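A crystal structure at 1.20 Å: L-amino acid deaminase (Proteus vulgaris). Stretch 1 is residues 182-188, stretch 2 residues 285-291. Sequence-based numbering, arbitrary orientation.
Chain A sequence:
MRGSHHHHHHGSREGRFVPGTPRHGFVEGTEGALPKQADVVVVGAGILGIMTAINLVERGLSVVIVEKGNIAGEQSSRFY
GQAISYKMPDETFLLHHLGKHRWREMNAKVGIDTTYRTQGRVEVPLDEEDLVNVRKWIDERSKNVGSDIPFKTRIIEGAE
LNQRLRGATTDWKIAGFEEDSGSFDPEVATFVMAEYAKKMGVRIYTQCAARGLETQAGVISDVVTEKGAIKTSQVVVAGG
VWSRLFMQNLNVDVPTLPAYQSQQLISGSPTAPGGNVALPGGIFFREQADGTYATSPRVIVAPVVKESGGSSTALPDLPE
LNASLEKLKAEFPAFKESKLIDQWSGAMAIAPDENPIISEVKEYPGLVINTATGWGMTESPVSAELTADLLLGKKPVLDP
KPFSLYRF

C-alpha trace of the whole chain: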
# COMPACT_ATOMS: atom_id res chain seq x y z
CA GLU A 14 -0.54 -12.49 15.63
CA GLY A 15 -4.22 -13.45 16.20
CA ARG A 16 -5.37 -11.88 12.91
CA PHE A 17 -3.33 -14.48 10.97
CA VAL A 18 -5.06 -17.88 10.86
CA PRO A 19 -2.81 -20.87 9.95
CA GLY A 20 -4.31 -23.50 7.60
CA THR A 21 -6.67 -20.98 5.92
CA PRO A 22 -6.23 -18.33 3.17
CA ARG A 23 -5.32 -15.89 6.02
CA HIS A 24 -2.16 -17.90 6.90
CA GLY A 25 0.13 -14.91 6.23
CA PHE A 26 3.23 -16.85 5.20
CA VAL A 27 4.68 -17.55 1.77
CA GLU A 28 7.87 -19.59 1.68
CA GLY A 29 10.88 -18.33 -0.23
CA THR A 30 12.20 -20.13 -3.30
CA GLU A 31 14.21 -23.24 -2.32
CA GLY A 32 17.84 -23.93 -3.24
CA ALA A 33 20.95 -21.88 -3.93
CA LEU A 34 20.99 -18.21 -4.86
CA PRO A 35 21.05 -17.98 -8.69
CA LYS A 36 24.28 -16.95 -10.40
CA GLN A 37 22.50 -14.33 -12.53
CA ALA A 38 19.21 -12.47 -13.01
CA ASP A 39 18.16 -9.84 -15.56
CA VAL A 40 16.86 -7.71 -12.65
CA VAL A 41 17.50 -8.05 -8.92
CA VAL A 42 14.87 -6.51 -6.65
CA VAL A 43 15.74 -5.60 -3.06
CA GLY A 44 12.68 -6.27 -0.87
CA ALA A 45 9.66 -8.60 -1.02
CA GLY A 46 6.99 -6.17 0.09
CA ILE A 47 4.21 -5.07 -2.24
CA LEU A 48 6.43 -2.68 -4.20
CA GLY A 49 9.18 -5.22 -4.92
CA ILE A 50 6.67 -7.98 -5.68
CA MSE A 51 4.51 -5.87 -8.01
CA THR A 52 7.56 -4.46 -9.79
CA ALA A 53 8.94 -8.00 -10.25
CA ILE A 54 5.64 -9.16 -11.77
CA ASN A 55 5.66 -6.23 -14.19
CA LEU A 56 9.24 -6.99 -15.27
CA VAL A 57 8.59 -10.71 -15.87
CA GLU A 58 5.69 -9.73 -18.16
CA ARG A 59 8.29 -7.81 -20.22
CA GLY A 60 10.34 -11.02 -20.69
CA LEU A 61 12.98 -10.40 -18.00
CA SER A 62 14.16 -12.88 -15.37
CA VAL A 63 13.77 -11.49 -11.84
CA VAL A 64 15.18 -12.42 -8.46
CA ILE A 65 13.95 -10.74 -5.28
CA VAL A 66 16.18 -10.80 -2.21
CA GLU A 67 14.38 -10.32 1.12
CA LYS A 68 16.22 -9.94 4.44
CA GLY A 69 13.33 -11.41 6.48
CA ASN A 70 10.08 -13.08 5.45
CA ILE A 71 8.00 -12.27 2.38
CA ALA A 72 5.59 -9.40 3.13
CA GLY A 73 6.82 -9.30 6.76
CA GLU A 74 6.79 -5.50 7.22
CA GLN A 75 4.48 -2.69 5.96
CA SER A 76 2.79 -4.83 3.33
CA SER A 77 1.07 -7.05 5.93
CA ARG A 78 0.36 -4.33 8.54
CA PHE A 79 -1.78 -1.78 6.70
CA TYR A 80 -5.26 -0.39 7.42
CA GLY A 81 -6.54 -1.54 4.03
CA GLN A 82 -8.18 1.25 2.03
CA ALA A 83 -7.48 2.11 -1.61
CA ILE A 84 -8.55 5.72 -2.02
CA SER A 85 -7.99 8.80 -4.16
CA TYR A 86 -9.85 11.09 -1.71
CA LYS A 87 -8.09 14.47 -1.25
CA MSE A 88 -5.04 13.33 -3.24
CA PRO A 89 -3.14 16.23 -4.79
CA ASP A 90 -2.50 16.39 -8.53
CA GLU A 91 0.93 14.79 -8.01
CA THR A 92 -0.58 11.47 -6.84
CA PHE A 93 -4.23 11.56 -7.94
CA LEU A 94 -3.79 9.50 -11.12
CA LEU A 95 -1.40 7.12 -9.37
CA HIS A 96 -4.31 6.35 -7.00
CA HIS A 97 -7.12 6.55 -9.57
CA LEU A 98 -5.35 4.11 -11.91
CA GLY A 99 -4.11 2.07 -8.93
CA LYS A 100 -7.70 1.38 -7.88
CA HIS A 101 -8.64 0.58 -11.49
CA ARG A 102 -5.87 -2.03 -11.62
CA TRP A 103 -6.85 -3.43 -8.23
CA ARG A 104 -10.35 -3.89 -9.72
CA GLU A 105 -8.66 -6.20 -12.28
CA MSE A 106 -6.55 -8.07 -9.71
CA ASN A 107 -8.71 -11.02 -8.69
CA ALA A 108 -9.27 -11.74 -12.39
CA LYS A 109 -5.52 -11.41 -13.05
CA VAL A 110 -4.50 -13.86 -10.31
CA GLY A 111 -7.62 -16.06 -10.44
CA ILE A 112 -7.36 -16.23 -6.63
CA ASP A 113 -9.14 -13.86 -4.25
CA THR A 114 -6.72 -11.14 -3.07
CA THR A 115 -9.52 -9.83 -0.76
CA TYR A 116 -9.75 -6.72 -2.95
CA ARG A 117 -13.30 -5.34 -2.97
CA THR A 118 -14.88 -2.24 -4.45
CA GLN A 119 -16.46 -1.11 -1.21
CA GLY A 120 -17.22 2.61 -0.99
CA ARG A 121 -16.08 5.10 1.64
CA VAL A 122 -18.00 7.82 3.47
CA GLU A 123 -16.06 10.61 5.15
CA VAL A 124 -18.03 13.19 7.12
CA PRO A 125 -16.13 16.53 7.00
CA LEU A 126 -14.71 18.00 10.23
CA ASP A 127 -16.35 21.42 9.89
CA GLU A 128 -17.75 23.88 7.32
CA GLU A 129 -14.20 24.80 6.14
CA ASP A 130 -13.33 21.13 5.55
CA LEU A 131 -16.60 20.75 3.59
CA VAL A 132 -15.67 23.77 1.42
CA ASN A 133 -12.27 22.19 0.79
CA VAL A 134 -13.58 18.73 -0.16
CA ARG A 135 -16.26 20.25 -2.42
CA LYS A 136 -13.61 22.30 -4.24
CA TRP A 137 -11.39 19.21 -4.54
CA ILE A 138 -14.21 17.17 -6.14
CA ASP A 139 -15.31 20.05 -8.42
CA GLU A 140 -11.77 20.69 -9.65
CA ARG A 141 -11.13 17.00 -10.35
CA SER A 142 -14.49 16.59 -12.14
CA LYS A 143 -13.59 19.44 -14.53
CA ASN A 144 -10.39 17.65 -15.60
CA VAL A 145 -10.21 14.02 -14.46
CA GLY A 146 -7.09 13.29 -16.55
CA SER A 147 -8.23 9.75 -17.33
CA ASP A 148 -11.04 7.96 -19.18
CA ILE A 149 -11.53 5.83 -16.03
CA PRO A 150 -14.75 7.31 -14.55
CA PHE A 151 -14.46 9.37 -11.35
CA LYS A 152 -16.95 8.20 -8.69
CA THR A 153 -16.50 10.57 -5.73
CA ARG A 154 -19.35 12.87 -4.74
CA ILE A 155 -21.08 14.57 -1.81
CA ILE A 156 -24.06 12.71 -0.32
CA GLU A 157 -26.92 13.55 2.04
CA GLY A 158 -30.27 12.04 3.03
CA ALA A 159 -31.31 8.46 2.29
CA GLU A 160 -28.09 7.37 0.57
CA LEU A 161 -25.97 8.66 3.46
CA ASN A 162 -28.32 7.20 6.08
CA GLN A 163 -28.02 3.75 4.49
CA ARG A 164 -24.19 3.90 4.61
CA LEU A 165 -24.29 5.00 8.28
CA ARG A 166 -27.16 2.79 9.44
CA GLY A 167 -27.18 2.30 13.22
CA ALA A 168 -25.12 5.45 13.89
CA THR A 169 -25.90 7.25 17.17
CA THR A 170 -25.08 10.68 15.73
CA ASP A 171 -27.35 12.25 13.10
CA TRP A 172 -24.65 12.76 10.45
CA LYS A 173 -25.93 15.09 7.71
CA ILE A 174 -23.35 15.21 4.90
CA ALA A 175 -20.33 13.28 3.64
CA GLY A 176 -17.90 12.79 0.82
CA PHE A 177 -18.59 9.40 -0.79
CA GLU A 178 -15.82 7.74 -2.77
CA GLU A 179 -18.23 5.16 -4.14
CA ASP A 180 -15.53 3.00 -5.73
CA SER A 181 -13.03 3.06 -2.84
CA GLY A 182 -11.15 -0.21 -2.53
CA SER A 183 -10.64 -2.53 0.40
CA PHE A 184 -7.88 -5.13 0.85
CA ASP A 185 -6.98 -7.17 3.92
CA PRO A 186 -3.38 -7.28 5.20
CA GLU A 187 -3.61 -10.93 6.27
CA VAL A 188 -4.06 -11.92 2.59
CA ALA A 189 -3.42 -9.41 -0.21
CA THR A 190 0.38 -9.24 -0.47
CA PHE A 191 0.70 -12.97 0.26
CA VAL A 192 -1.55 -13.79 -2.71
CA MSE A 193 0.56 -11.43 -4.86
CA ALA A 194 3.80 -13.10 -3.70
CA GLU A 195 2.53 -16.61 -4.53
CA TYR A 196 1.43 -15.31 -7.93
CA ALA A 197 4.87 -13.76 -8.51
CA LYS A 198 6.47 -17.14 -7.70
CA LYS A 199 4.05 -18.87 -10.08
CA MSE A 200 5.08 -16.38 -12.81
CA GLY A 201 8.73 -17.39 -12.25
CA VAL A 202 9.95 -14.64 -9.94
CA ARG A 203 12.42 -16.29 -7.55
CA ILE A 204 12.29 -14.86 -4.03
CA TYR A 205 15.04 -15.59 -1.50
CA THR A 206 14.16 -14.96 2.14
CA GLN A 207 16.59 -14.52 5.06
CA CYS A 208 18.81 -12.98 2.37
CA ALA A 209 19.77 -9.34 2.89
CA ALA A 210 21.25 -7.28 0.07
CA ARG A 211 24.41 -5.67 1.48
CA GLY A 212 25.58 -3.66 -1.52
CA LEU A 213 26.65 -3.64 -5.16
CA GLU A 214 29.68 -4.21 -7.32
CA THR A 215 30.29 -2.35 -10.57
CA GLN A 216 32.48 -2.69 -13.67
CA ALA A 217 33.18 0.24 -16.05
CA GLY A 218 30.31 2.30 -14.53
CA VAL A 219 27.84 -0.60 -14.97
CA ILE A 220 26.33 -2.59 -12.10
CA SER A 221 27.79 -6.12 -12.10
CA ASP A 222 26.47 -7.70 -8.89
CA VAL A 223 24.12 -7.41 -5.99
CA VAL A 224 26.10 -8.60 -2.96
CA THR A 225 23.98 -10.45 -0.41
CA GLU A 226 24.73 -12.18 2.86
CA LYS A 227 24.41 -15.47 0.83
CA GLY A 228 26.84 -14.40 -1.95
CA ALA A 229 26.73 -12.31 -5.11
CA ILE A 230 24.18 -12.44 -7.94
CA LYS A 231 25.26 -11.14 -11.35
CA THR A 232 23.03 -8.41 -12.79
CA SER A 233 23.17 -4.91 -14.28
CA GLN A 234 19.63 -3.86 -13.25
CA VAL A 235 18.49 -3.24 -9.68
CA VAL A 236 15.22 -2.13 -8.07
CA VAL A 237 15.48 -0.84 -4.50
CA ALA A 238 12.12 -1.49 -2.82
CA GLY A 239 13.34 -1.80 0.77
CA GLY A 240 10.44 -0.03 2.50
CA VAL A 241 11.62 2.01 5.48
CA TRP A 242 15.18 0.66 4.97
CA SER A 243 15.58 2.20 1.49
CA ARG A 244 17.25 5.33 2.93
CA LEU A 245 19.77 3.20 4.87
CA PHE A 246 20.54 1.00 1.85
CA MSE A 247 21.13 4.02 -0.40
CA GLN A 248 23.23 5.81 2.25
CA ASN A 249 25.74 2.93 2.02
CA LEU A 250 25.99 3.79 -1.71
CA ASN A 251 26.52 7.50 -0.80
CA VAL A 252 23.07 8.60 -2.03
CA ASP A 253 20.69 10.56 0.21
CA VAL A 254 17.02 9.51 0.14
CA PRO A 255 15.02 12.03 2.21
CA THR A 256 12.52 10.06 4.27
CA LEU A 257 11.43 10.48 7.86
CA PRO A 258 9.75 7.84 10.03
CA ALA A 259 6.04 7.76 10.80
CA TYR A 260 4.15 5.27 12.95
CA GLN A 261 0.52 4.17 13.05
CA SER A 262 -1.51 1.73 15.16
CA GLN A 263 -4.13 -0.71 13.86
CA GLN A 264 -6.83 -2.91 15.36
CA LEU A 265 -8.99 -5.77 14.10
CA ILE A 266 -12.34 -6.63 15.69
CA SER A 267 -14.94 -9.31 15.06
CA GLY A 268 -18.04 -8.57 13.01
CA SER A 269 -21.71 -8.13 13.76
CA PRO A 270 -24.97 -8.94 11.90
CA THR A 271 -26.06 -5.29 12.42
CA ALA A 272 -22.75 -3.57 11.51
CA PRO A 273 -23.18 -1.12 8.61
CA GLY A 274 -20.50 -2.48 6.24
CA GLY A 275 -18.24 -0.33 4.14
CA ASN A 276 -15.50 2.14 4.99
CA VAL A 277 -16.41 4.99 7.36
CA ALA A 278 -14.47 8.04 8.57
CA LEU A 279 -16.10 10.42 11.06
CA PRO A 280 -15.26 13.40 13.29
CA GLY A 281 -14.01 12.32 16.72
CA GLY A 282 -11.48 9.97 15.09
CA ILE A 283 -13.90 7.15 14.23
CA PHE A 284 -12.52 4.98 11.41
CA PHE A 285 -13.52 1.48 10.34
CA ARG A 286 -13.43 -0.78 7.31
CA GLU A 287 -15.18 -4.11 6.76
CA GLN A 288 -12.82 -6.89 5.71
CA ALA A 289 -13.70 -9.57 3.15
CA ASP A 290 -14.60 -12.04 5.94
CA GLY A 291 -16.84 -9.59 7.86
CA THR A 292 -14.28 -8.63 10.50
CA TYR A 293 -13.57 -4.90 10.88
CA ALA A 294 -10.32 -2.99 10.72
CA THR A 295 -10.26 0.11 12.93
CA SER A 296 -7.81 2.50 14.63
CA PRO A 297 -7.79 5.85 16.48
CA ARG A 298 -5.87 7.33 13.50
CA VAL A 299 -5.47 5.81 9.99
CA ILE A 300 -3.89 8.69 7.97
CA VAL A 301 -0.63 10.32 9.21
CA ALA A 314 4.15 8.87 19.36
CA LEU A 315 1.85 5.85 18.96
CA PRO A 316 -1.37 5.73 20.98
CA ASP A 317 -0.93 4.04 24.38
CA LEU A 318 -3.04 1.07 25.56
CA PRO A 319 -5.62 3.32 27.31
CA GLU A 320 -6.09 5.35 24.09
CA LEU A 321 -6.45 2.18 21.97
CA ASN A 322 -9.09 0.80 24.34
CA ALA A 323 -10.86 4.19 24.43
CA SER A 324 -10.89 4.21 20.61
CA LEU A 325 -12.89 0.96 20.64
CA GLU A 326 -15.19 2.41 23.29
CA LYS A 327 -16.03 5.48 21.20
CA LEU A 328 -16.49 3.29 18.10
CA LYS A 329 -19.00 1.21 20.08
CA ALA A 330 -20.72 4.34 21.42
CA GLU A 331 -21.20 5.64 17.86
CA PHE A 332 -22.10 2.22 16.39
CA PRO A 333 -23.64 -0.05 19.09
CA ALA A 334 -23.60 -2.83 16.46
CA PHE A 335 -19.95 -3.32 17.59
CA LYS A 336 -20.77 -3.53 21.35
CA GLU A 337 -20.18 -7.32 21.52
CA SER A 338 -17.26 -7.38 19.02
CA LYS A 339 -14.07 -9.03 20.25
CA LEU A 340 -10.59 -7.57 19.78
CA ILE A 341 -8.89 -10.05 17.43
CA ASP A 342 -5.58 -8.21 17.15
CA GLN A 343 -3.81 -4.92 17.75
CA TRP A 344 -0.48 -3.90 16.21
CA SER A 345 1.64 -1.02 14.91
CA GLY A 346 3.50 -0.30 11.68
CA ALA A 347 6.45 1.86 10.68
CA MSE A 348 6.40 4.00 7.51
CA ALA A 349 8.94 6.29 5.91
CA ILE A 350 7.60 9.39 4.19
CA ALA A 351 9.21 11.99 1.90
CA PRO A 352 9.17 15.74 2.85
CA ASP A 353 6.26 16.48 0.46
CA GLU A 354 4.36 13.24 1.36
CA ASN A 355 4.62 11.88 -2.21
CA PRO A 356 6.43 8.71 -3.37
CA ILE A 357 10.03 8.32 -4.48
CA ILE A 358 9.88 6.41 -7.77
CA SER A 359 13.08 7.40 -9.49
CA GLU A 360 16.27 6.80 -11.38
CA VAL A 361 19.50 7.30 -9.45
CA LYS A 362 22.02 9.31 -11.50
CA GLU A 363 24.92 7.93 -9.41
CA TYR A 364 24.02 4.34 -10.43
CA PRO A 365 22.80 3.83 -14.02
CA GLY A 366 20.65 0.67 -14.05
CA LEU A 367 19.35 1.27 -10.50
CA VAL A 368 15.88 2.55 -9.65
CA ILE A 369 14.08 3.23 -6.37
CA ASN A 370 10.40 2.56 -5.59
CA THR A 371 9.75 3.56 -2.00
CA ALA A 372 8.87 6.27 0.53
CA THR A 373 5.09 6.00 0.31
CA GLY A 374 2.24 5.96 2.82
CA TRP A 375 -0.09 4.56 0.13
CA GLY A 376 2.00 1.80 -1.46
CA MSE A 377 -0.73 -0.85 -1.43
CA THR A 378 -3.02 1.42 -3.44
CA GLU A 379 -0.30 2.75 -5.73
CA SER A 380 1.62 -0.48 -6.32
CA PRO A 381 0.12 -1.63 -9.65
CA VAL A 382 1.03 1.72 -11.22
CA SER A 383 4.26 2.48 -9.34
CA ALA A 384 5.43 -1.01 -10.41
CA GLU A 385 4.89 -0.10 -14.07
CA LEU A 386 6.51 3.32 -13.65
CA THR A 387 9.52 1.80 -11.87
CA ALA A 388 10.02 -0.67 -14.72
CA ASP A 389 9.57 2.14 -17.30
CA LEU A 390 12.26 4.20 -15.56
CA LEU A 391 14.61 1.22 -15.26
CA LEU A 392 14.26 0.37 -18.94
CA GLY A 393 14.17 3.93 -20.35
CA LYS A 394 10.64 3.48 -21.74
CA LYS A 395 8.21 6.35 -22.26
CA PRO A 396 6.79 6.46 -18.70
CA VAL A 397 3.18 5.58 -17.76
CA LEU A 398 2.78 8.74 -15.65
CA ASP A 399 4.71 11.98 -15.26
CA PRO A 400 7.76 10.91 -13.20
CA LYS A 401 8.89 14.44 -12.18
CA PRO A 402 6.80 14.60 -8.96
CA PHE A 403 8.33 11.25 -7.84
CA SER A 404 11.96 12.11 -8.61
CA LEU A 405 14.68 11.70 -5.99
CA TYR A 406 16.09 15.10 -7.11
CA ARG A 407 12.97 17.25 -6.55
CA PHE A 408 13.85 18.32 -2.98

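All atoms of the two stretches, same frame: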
# COMPACT_ATOMS: atom_id res chain seq x y z
N GLY A 182 -11.53 1.18 -2.67
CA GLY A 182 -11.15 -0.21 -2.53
C GLY A 182 -10.88 -0.61 -1.10
O GLY A 182 -10.58 0.23 -0.24
N SER A 183 -10.98 -1.91 -0.86
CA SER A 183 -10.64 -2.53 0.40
C SER A 183 -9.76 -3.74 0.11
O SER A 183 -10.04 -4.49 -0.81
CB SER A 183 -11.92 -3.00 1.09
OG SER A 183 -11.66 -3.76 2.25
N PHE A 184 -8.71 -3.92 0.90
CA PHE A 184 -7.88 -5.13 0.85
C PHE A 184 -7.41 -5.44 2.26
O PHE A 184 -7.22 -4.54 3.07
CB PHE A 184 -6.71 -5.09 -0.18
CG PHE A 184 -6.11 -3.72 -0.45
CD1 PHE A 184 -5.95 -2.76 0.56
CD2 PHE A 184 -5.66 -3.41 -1.73
CE1 PHE A 184 -5.40 -1.52 0.27
CE2 PHE A 184 -5.10 -2.17 -2.01
CZ PHE A 184 -4.98 -1.23 -1.01
N ASP A 185 -7.23 -6.73 2.54
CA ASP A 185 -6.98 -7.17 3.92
C ASP A 185 -5.51 -7.57 4.06
O ASP A 185 -5.01 -8.38 3.28
CB ASP A 185 -7.87 -8.37 4.27
CG ASP A 185 -9.36 -8.09 4.06
OD1 ASP A 185 -9.77 -6.92 3.92
OD2 ASP A 185 -10.13 -9.08 4.01
N PRO A 186 -4.82 -7.04 5.09
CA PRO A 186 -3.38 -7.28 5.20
C PRO A 186 -2.96 -8.70 5.56
O PRO A 186 -1.80 -9.05 5.39
CB PRO A 186 -2.95 -6.27 6.27
CG PRO A 186 -4.16 -6.10 7.11
CD PRO A 186 -5.30 -6.13 6.15
N GLU A 187 -3.90 -9.52 6.01
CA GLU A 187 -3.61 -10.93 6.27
C GLU A 187 -3.53 -11.75 4.99
O GLU A 187 -3.09 -12.90 5.04
CB GLU A 187 -4.67 -11.53 7.19
CG GLU A 187 -4.75 -10.87 8.57
CD GLU A 187 -5.46 -9.52 8.58
OE1 GLU A 187 -6.36 -9.30 7.74
OE2 GLU A 187 -5.09 -8.68 9.42
N VAL A 188 -3.95 -11.18 3.85
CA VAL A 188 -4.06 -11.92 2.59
C VAL A 188 -3.39 -11.27 1.38
O VAL A 188 -2.66 -11.94 0.66
CB VAL A 188 -5.55 -12.19 2.24
CG1 VAL A 188 -5.67 -13.00 0.96
CG2 VAL A 188 -6.25 -12.92 3.38
N PHE A 285 -13.45 2.93 10.49
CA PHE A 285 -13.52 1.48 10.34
C PHE A 285 -13.73 1.06 8.90
O PHE A 285 -14.21 1.84 8.07
CB PHE A 285 -14.57 0.86 11.27
CG PHE A 285 -15.97 1.32 11.01
CD1 PHE A 285 -16.76 0.71 10.05
CD2 PHE A 285 -16.53 2.34 11.78
CE1 PHE A 285 -18.08 1.12 9.84
CE2 PHE A 285 -17.83 2.76 11.57
CZ PHE A 285 -18.61 2.15 10.61
N ARG A 286 -13.38 -0.20 8.64
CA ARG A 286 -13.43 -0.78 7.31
C ARG A 286 -13.76 -2.26 7.43
O ARG A 286 -13.03 -3.00 8.08
CB ARG A 286 -12.09 -0.62 6.60
CG ARG A 286 -12.03 -1.32 5.25
CD ARG A 286 -10.64 -1.32 4.67
NE ARG A 286 -9.68 -2.07 5.47
CZ ARG A 286 -9.53 -3.40 5.46
NH1 ARG A 286 -10.29 -4.19 4.71
NH2 ARG A 286 -8.60 -3.93 6.23
N GLU A 287 -14.84 -2.69 6.78
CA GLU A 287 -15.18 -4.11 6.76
C GLU A 287 -14.20 -4.88 5.89
O GLU A 287 -13.95 -4.50 4.74
CB GLU A 287 -16.60 -4.33 6.26
CG GLU A 287 -17.07 -5.75 6.52
CD GLU A 287 -18.44 -6.06 5.97
OE1 GLU A 287 -18.95 -5.30 5.13
OE2 GLU A 287 -19.00 -7.10 6.38
N GLN A 288 -13.68 -5.97 6.44
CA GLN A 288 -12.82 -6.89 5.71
C GLN A 288 -13.66 -7.89 4.91
O GLN A 288 -14.87 -7.99 5.10
CB GLN A 288 -11.91 -7.64 6.68
CG GLN A 288 -10.98 -6.74 7.47
CD GLN A 288 -9.62 -7.37 7.68
OE1 GLN A 288 -9.50 -8.46 8.24
NE2 GLN A 288 -8.60 -6.71 7.23
N ALA A 289 -13.00 -8.65 4.04
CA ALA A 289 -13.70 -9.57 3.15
C ALA A 289 -14.43 -10.70 3.88
O ALA A 289 -15.39 -11.25 3.36
CB ALA A 289 -12.74 -10.14 2.11
N ASP A 290 -13.97 -11.02 5.09
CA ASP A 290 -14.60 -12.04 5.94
C ASP A 290 -15.59 -11.49 6.97
O ASP A 290 -16.05 -12.25 7.82
CB ASP A 290 -13.52 -12.89 6.64
CG ASP A 290 -12.69 -12.11 7.65
OD1 ASP A 290 -12.84 -10.87 7.74
OD2 ASP A 290 -11.89 -12.74 8.36
N GLY A 291 -15.89 -10.20 6.92
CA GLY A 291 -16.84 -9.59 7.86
C GLY A 291 -16.26 -9.10 9.17
O GLY A 291 -17.00 -8.54 9.98

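A buried carboxylate seldom serves a single partner, and the contact between residues 182-188 and 285-291 of L-amino acid deaminase shows how one aspartate can join a side chain and a backbone at once. Asp185 uses its two oxygens separately. Asp185 OD1 lies 2.9 Å from Arg286 NH1, a salt bridge that is also a hydrogen bond, with an N-H...O angle of 154°. Its OD2 accepts from the main chain of the other stretch: the amide N of Ala289 approaches Asp185 OD2 to 2.9 Å, and the angle of 162° makes this the straightest of the three hydrogen bonds across the interface. The charge of the aspartate is thus offset by the guanidinium on one oxygen and tied to a peptide N-H on the other.

The side chain reaches both partners although its CA-to-CB bond runs sideways to the opposing stretch; with chi1 in the m well, the carboxylate end comes nearer. Arg286, by contrast, has its CA-to-CB bond directed toward stretch 1. Its first two chi angles are t, which extends the chain as far as CD, and chi3 is p, a bend at the CD end of the chain.

NH1 of Arg286 has a second acceptor. Arg286 NH1 donates to Ser183 OG at 2.8 Å, with a more bent angle of 142°. Both Ser183 OG and Asp185 OD1 lie at the edge of the guanidinium, near its plane, where N-H groups can point at acceptors. The carbonyl of Phe184 sits differently: Phe184 O is 3.5 Å from Arg286 NH1 but over one face of the group. The backbone is extended at Ser183 and Phe184, and their side chains leave it differently: Ser183 points its CA-to-CB bond toward stretch 2, while Phe184 points away, and its side chain makes no close approach to the other stretch. The phenylalanine therefore takes part mainly through its backbone.

Each stretch also has a local backbone hydrogen bond of its own. Gln288 to Gly291 form a type I beta turn, closed by a hydrogen bond from Gly291 N to Gln288 O (3.0 Å), and the amide that meets Asp185 belongs to the second residue of that turn. In stretch 1, Val188 N donates to Asp185 O at 3.0 Å, just before a helix for which Val188 is the N-cap residue.

Packing completes the contact. Asp185 and Gln288 have the closest CA atoms across the stretches, 6.1 Å apart, and the side chain of Gln288 bends inward at its end to lie beside Asp185, Pro186 and Glu187. Pro186 CD comes within 4.0 Å of Arg286 NH2, oblique to the guanidinium, and CB of Ala289 lies 3.4 Å from Asp185 OD2. Only 288 Å² is buried in all, both sides summed. The example illustrates how a small contact between segments a hundred residues apart can be organised around a few directional bonds.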